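Side-chain contacts in NMB1025 protein (PDB 3KJJ), which is of unknown function but, as a trimeric member of the YjgF (RutC) family, may act on reactive small metabolites such as enamines or imines: residues S63-V68 with D89-A94; E41-Q46 with Y81-G86; R12-T17 with S21-A26. All blocks are in the same frame, centred on the assembly; numbering follows the deposited sequence.

Contact 1 (S63-V68 with D89-A94)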
# COMPACT_ATOMS: atom_id res chain seq x y z
N SER B 63 8.26 -15.72 8.96
CA SER B 63 9.06 -14.78 8.20
C SER B 63 9.99 -14.06 9.16
O SER B 63 10.08 -14.41 10.34
CB SER B 63 8.16 -13.76 7.50
OG SER B 63 8.86 -13.01 6.52
N ASP B 64 10.69 -13.06 8.64
CA ASP B 64 11.50 -12.17 9.45
C ASP B 64 11.81 -10.92 8.63
O ASP B 64 11.39 -10.81 7.47
CB ASP B 64 12.79 -12.85 9.93
CG ASP B 64 13.59 -13.44 8.79
OD1 ASP B 64 13.83 -12.71 7.81
OD2 ASP B 64 13.96 -14.63 8.87
N LYS B 65 12.54 -9.99 9.23
CA LYS B 65 12.81 -8.69 8.62
C LYS B 65 13.65 -8.80 7.34
O LYS B 65 13.52 -7.99 6.43
CB LYS B 65 13.43 -7.72 9.65
CG LYS B 65 14.88 -7.99 10.03
CD LYS B 65 15.20 -7.49 11.44
CE LYS B 65 16.70 -7.59 11.71
NZ LYS B 65 17.12 -6.77 12.89
N ALA B 66 14.48 -9.84 7.27
CA ALA B 66 15.29 -10.12 6.08
C ALA B 66 14.44 -10.69 4.95
O ALA B 66 14.95 -11.03 3.90
CB ALA B 66 16.43 -11.08 6.44
N HIS B 67 13.14 -10.79 5.18
CA HIS B 67 12.20 -11.28 4.17
C HIS B 67 11.02 -10.35 4.00
O HIS B 67 9.95 -10.77 3.55
CB HIS B 67 11.75 -12.70 4.49
CG HIS B 67 12.84 -13.72 4.36
ND1 HIS B 67 13.77 -13.93 5.35
CD2 HIS B 67 13.17 -14.55 3.35
CE1 HIS B 67 14.63 -14.86 4.96
NE2 HIS B 67 14.29 -15.25 3.75
N VAL B 68 11.22 -9.07 4.34
CA VAL B 68 10.26 -8.00 4.06
C VAL B 68 10.38 -7.53 2.62
O VAL B 68 11.46 -7.21 2.12
CB VAL B 68 10.48 -6.79 5.00
CG1 VAL B 68 9.64 -5.59 4.55
CG2 VAL B 68 10.16 -7.17 6.41
N ASP B 89 17.45 2.36 9.81
CA ASP B 89 18.75 2.01 9.21
C ASP B 89 19.54 0.97 9.99
O ASP B 89 20.21 0.13 9.38
CB ASP B 89 19.62 3.26 9.01
CG ASP B 89 19.10 4.17 7.93
OD1 ASP B 89 18.12 3.79 7.24
OD2 ASP B 89 19.66 5.27 7.76
N ALA B 90 19.47 1.05 11.31
CA ALA B 90 20.12 0.09 12.21
C ALA B 90 19.39 -1.26 12.28
O ALA B 90 20.01 -2.30 12.53
CB ALA B 90 20.25 0.68 13.61
N TRP B 91 18.09 -1.23 12.03
CA TRP B 91 17.23 -2.41 12.17
C TRP B 91 17.20 -3.26 10.91
O TRP B 91 17.27 -4.48 11.02
CB TRP B 91 15.82 -2.00 12.58
CG TRP B 91 14.76 -3.10 12.58
CD1 TRP B 91 14.46 -3.96 13.60
CD2 TRP B 91 13.84 -3.41 11.52
NE1 TRP B 91 13.43 -4.80 13.23
CE2 TRP B 91 13.03 -4.48 11.96
CE3 TRP B 91 13.63 -2.89 10.23
CZ2 TRP B 91 12.02 -5.04 11.17
CZ3 TRP B 91 12.63 -3.44 9.44
CH2 TRP B 91 11.84 -4.51 9.92
N VAL B 92 17.11 -2.63 9.73
CA VAL B 92 16.99 -3.42 8.48
C VAL B 92 18.10 -4.44 8.25
O VAL B 92 19.23 -4.27 8.72
CB VAL B 92 16.82 -2.55 7.20
CG1 VAL B 92 15.46 -1.90 7.18
CG2 VAL B 92 17.93 -1.51 7.09
N ALA B 93 17.77 -5.52 7.55
CA ALA B 93 18.77 -6.53 7.24
C ALA B 93 19.59 -6.03 6.06
O ALA B 93 19.07 -5.82 4.97
CB ALA B 93 18.08 -7.86 6.90
N ALA B 94 20.88 -5.81 6.31
CA ALA B 94 21.79 -5.27 5.30
C ALA B 94 21.86 -6.18 4.08
O ALA B 94 21.91 -7.40 4.22
CB ALA B 94 23.19 -5.05 5.92
O HOH W 1 15.34 -6.01 5.90
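The ammonium nitrogen of Lys65 meets Trp91 twice. Lys65 NZ donates to the backbone O of Trp91 at 3.0 Å, approaching in the carbonyl plane, and it also stands over the indole in a cation-pi contact, 4.3 Å from the centroid of the five-membered ring. In this YjgF-type fold, two helices pack on a mixed sheet, and the contact joins the loop between helix 43-60 and strand 68-75 to the C-terminal end of helix 81-91. Val92 is the first residue to leave helical geometry, so the lysine charge sits at the helix end, where it probably complements the helix dipole.

Lys65 CG lies between the backbone N and the carbonyl carbon (chi1 73°), and the extended chain from there runs along the indole, past the tryptophan side chain and in the opposite direction to it. Lys65 CB packs 3.4 Å from Trp91 CZ2, while Lys65 CD makes a CH-pi contact over the five-membered ring, offset toward its rim. NE1 of the indole points to Asp55 OD1 on helix 43-60, which ties the ring to the neighbouring helix.

Beside this pair the methyl CB of Ala66 touches CB of Ala93 at 3.6 Å. A water bridges the backbones next to them: it donates to Lys65 O at 2.7 Å and accepts from Ala93 N at 3.0 Å. Asp64 ties the loop both ways. Its OD2 forms a salt bridge with Arg123, and within the loop, on the syn side of the other oxygen, His67 ND1 donates to Asp64 OD1 at 2.7 Å, almost straight at 177°, with OD1 in the imidazole plane but the nitrogen 32° out of the carboxylate plane.

Contact 2 (E41-Q46 with Y81-G86)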
# COMPACT_ATOMS: atom_id res chain seq x y z
N GLU B 41 7.89 7.85 23.55
CA GLU B 41 7.37 9.19 23.30
C GLU B 41 8.02 9.80 22.05
O GLU B 41 7.33 10.37 21.20
CB GLU B 41 7.62 10.09 24.51
CG GLU B 41 6.47 11.02 24.83
CD GLU B 41 5.49 10.42 25.83
OE1 GLU B 41 4.35 10.11 25.43
OE2 GLU B 41 5.88 10.25 27.01
N THR B 42 9.34 9.69 21.95
CA THR B 42 10.10 10.25 20.82
C THR B 42 9.92 9.42 19.56
O THR B 42 9.54 8.24 19.62
CB THR B 42 11.62 10.37 21.14
OG1 THR B 42 12.21 9.06 21.18
CG2 THR B 42 11.87 11.09 22.47
N ALA B 43 10.23 10.02 18.41
CA ALA B 43 10.17 9.31 17.13
C ALA B 43 11.02 8.04 17.18
O ALA B 43 10.56 6.98 16.78
CB ALA B 43 10.60 10.22 15.98
N ALA B 44 12.24 8.17 17.70
CA ALA B 44 13.18 7.05 17.81
C ALA B 44 12.65 5.94 18.73
O ALA B 44 12.78 4.76 18.41
CB ALA B 44 14.53 7.54 18.31
N GLU B 45 12.08 6.34 19.86
CA GLU B 45 11.54 5.39 20.83
C GLU B 45 10.34 4.66 20.24
O GLU B 45 10.24 3.44 20.35
CB GLU B 45 11.15 6.10 22.14
CG GLU B 45 12.35 6.49 23.01
CD GLU B 45 12.03 7.54 24.08
OE1 GLU B 45 10.84 7.83 24.32
OE2 GLU B 45 12.99 8.08 24.68
N GLN B 46 9.46 5.39 19.58
CA GLN B 46 8.28 4.80 18.96
C GLN B 46 8.63 3.92 17.76
O GLN B 46 8.05 2.85 17.59
CB GLN B 46 7.26 5.88 18.60
CG GLN B 46 6.59 6.47 19.84
CD GLN B 46 5.47 7.43 19.50
OE1 GLN B 46 5.24 7.74 18.33
NE2 GLN B 46 4.77 7.91 20.52
N TYR B 81 11.84 12.63 10.25
CA TYR B 81 12.42 11.75 9.22
C TYR B 81 13.79 11.18 9.61
O TYR B 81 13.96 9.96 9.65
CB TYR B 81 12.51 12.50 7.89
CG TYR B 81 12.79 11.65 6.67
CD1 TYR B 81 11.94 10.61 6.29
CD2 TYR B 81 13.91 11.90 5.87
CE1 TYR B 81 12.19 9.84 5.14
CE2 TYR B 81 14.16 11.14 4.72
CZ TYR B 81 13.31 10.12 4.38
OH TYR B 81 13.57 9.36 3.25
N ALA B 82 14.75 12.05 9.89
CA ALA B 82 16.10 11.61 10.25
C ALA B 82 16.12 10.74 11.50
O ALA B 82 16.87 9.76 11.57
CB ALA B 82 17.07 12.79 10.37
N GLU B 83 15.30 11.09 12.49
CA GLU B 83 15.22 10.33 13.74
C GLU B 83 14.68 8.92 13.51
O GLU B 83 15.22 7.95 14.05
CB GLU B 83 14.37 11.05 14.79
CG GLU B 83 14.45 10.44 16.19
CD GLU B 83 13.87 11.34 17.28
OE1 GLU B 83 13.53 12.50 16.99
OE2 GLU B 83 13.76 10.88 18.43
N MSE B 84 13.61 8.83 12.71
CA MSE B 84 13.01 7.54 12.34
C MSE B 84 14.06 6.72 11.59
O MSE B 84 14.37 5.60 12.01
CB MSE B 84 11.74 7.74 11.51
CG MSE B 84 11.00 6.45 11.10
SE MSE B 84 11.84 5.50 9.58
CE MSE B 84 11.00 3.78 9.87
N ASN B 85 14.62 7.31 10.53
CA ASN B 85 15.67 6.69 9.70
C ASN B 85 16.84 6.10 10.48
O ASN B 85 17.31 5.02 10.14
CB ASN B 85 16.23 7.70 8.67
CG ASN B 85 15.26 7.96 7.53
OD1 ASN B 85 14.34 7.18 7.29
ND2 ASN B 85 15.47 9.06 6.83
N GLY B 86 17.30 6.80 11.51
CA GLY B 86 18.40 6.32 12.34
C GLY B 86 18.11 4.96 12.96
O GLY B 86 19.00 4.10 13.04
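The carboxylate of Glu83 lays one face against the start of helix 43-60. On that face the methyl CB of Ala43 sits over the carboxyl carbon CD of Glu83 at 3.7 Å, and the backbone N of Ala44 comes to OE2 from the same side. This Ala44 N to Glu83 OE2 bond is 3.2 Å long and fairly straight (162°), but it arrives from well above the carboxylate plane. Glu83 OE2 is also flanked by CB of Ala44 at 3.4 Å and CB of Thr42 at 3.5 Å. Another flat group of helix 81-91, the Tyr81 ring, carries Asn85 ND2 over the centre of one face.

Glu83 reaches across because CG is anti to the backbone N (chi1 -170°) and the chain stays extended beyond it. Its negative end thus meets the N-terminus of the neighbouring helix, where the helix dipole should help to hold it. That terminus is closed by a capping box: Thr42, the N-cap, accepts at OG1 from Glu45 N at 3.0 Å, and Glu45 OE1 takes a weak return bond from Thr42 N at 3.4 Å. Glu41 N also donates to Glu45 OE1, at 3.0 Å and nearly along its C-O axis. Next to Glu83 on the helix, Met84, built as selenomethionine, turns its selenium end away from helix 43-60 and onto Ile73, Leu75 and Ile116 of the sheet.

Contact 3 (R12-T17 with S21-A26); sequences RYFGTT and SEAVGA
Tyr13 and Val24 sit side by side on one face of a beta hairpin, pointing the same way, while Phe14 and Ala23 lie together on the other. The hairpin is formed by strands 11-16 and 21-26 at one end of the mixed sheet; the antiparallel segments 12-14 and 23-26 have axes at 164°. Tyr13 CD1 touches Val24 CG2 at 3.8 Å; the methyl lies oblique to the ring, and Ser21 OG lies at the edge of the Tyr13 ring, near the ring plane. With CG beside its backbone N (chi1 -55°), Phe14 stands with one ring edge toward strand 23-26: Ala23 O, Val24 N and Gly25 N all lie near the ring plane. Phe14 CB meets Ala23 CB at 3.7 Å, and Cys61 touches both side chains.

Two hydrogen-bonded backbone pairs lock the strands. Arg12 N donates to Gly25 O at 2.7 Å and Gly25 N donates back to Arg12 O, while Phe14 N reaches Ala23 O at 2.7 Å and Ala23 N comes back to Phe14 O at 3.0 Å. At the next step Glu22 and Ala23 both face Phe14, a classic beta bulge, as the chain turns a corner at Gly15 and Glu22. Here Glu22 N donates to Gly15 O at 3.3 Å from above the carbonyl plane, and Glu22 CG packs 3.5 Å from the same Gly15 O.

The Tyr13 and Val24 face is covered by the third subunit, where Ala66 packs on Tyr13 and Ala99 on Val24. Two linked hydroxyls lead to that interface: Thr16 OG1 donates to Ser21 OG at 2.7 Å, and Ser21 OG is bonded in turn to Thr97 O of the third subunit.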
# COMPACT_ATOMS: atom_id res chain seq x y z
N ARG B 12 -4.40 -17.71 6.12
CA ARG B 12 -4.24 -17.83 7.57
C ARG B 12 -4.27 -16.45 8.21
O ARG B 12 -3.81 -15.47 7.61
CB ARG B 12 -2.94 -18.56 7.93
CG ARG B 12 -3.04 -20.09 7.92
CD ARG B 12 -2.80 -20.69 6.54
NE ARG B 12 -2.80 -22.16 6.56
CZ ARG B 12 -1.70 -22.92 6.53
NH1 ARG B 12 -0.49 -22.37 6.46
NH2 ARG B 12 -1.82 -24.24 6.55
N TYR B 13 -4.85 -16.37 9.41
CA TYR B 13 -5.01 -15.09 10.13
C TYR B 13 -4.29 -15.15 11.48
O TYR B 13 -4.35 -16.17 12.17
CB TYR B 13 -6.50 -14.76 10.34
CG TYR B 13 -7.31 -14.61 9.07
CD1 TYR B 13 -7.64 -13.35 8.56
CD2 TYR B 13 -7.78 -15.74 8.37
CE1 TYR B 13 -8.39 -13.22 7.38
CE2 TYR B 13 -8.53 -15.62 7.21
CZ TYR B 13 -8.83 -14.36 6.72
OH TYR B 13 -9.57 -14.27 5.57
N PHE B 14 -3.63 -14.06 11.85
CA PHE B 14 -2.89 -14.01 13.11
C PHE B 14 -3.30 -12.76 13.88
O PHE B 14 -3.39 -11.67 13.30
CB PHE B 14 -1.37 -13.97 12.87
CG PHE B 14 -0.85 -15.09 12.01
CD1 PHE B 14 -0.36 -16.26 12.59
CD2 PHE B 14 -0.85 -14.98 10.63
CE1 PHE B 14 0.11 -17.30 11.80
CE2 PHE B 14 -0.38 -16.02 9.83
CZ PHE B 14 0.11 -17.18 10.42
N GLY B 15 -3.53 -12.93 15.18
CA GLY B 15 -3.85 -11.79 16.06
C GLY B 15 -5.14 -11.11 15.66
O GLY B 15 -5.21 -9.88 15.62
N THR B 16 -6.16 -11.91 15.37
CA THR B 16 -7.44 -11.42 14.86
C THR B 16 -8.25 -10.70 15.94
O THR B 16 -8.40 -11.21 17.06
CB THR B 16 -8.28 -12.58 14.24
OG1 THR B 16 -7.54 -13.17 13.16
CG2 THR B 16 -9.62 -12.08 13.71
N THR B 17 -8.72 -9.51 15.61
CA THR B 17 -9.59 -8.71 16.48
C THR B 17 -10.93 -8.53 15.73
O THR B 17 -11.00 -8.85 14.54
CB THR B 17 -8.98 -7.33 16.78
OG1 THR B 17 -9.05 -6.51 15.61
CG2 THR B 17 -7.52 -7.44 17.24
N SER B 21 -6.84 -8.08 11.59
CA SER B 21 -5.84 -9.03 12.05
C SER B 21 -4.47 -8.40 11.99
O SER B 21 -4.15 -7.66 11.05
CB SER B 21 -5.84 -10.31 11.20
OG SER B 21 -6.98 -11.11 11.45
N GLU B 22 -3.64 -8.72 12.98
CA GLU B 22 -2.28 -8.22 13.01
C GLU B 22 -1.48 -8.71 11.82
O GLU B 22 -0.63 -7.99 11.29
CB GLU B 22 -1.59 -8.64 14.31
CG GLU B 22 -2.21 -8.05 15.56
CD GLU B 22 -1.97 -6.55 15.71
OE1 GLU B 22 -1.50 -5.89 14.75
OE2 GLU B 22 -2.26 -6.04 16.81
N ALA B 23 -1.77 -9.94 11.41
CA ALA B 23 -1.09 -10.54 10.26
C ALA B 23 -2.06 -11.43 9.51
O ALA B 23 -2.93 -12.07 10.11
CB ALA B 23 0.10 -11.32 10.71
N VAL B 24 -1.91 -11.44 8.19
CA VAL B 24 -2.69 -12.28 7.30
C VAL B 24 -1.73 -12.85 6.27
O VAL B 24 -0.89 -12.13 5.73
CB VAL B 24 -3.80 -11.48 6.58
CG1 VAL B 24 -4.45 -12.33 5.50
CG2 VAL B 24 -4.86 -10.98 7.58
N GLY B 25 -1.83 -14.16 6.01
CA GLY B 25 -0.94 -14.84 5.09
C GLY B 25 -1.64 -15.76 4.11
O GLY B 25 -2.51 -16.54 4.51
N ALA B 26 -1.22 -15.68 2.84
CA ALA B 26 -1.79 -16.44 1.73
C ALA B 26 -0.77 -16.63 0.61
O ALA B 26 -0.14 -15.67 0.16
CB ALA B 26 -3.06 -15.75 1.19

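Contacts 1 and 2 share helix 81-91: contact 1 joins its C-terminal end to the loop after helix 43-60, contact 2 its first turns to the start of that helix. Their centres are about 17 Å apart. Contact 3 lies across the chain's centre from contact 2, about 27 Å away centre to centre and about 20 Å from contact 1, with nearest atoms about 13 Å and 8 Å apart. The trimer links them: the hairpin of contact 3 packs on Ala66 of the third subunit, a residue of contact 1 in that copy, while Asp89 of contact 1 forms a salt bridge with Arg19 of the second subunit. In YjgF relatives the active pockets lie between subunits, which probably holds here too.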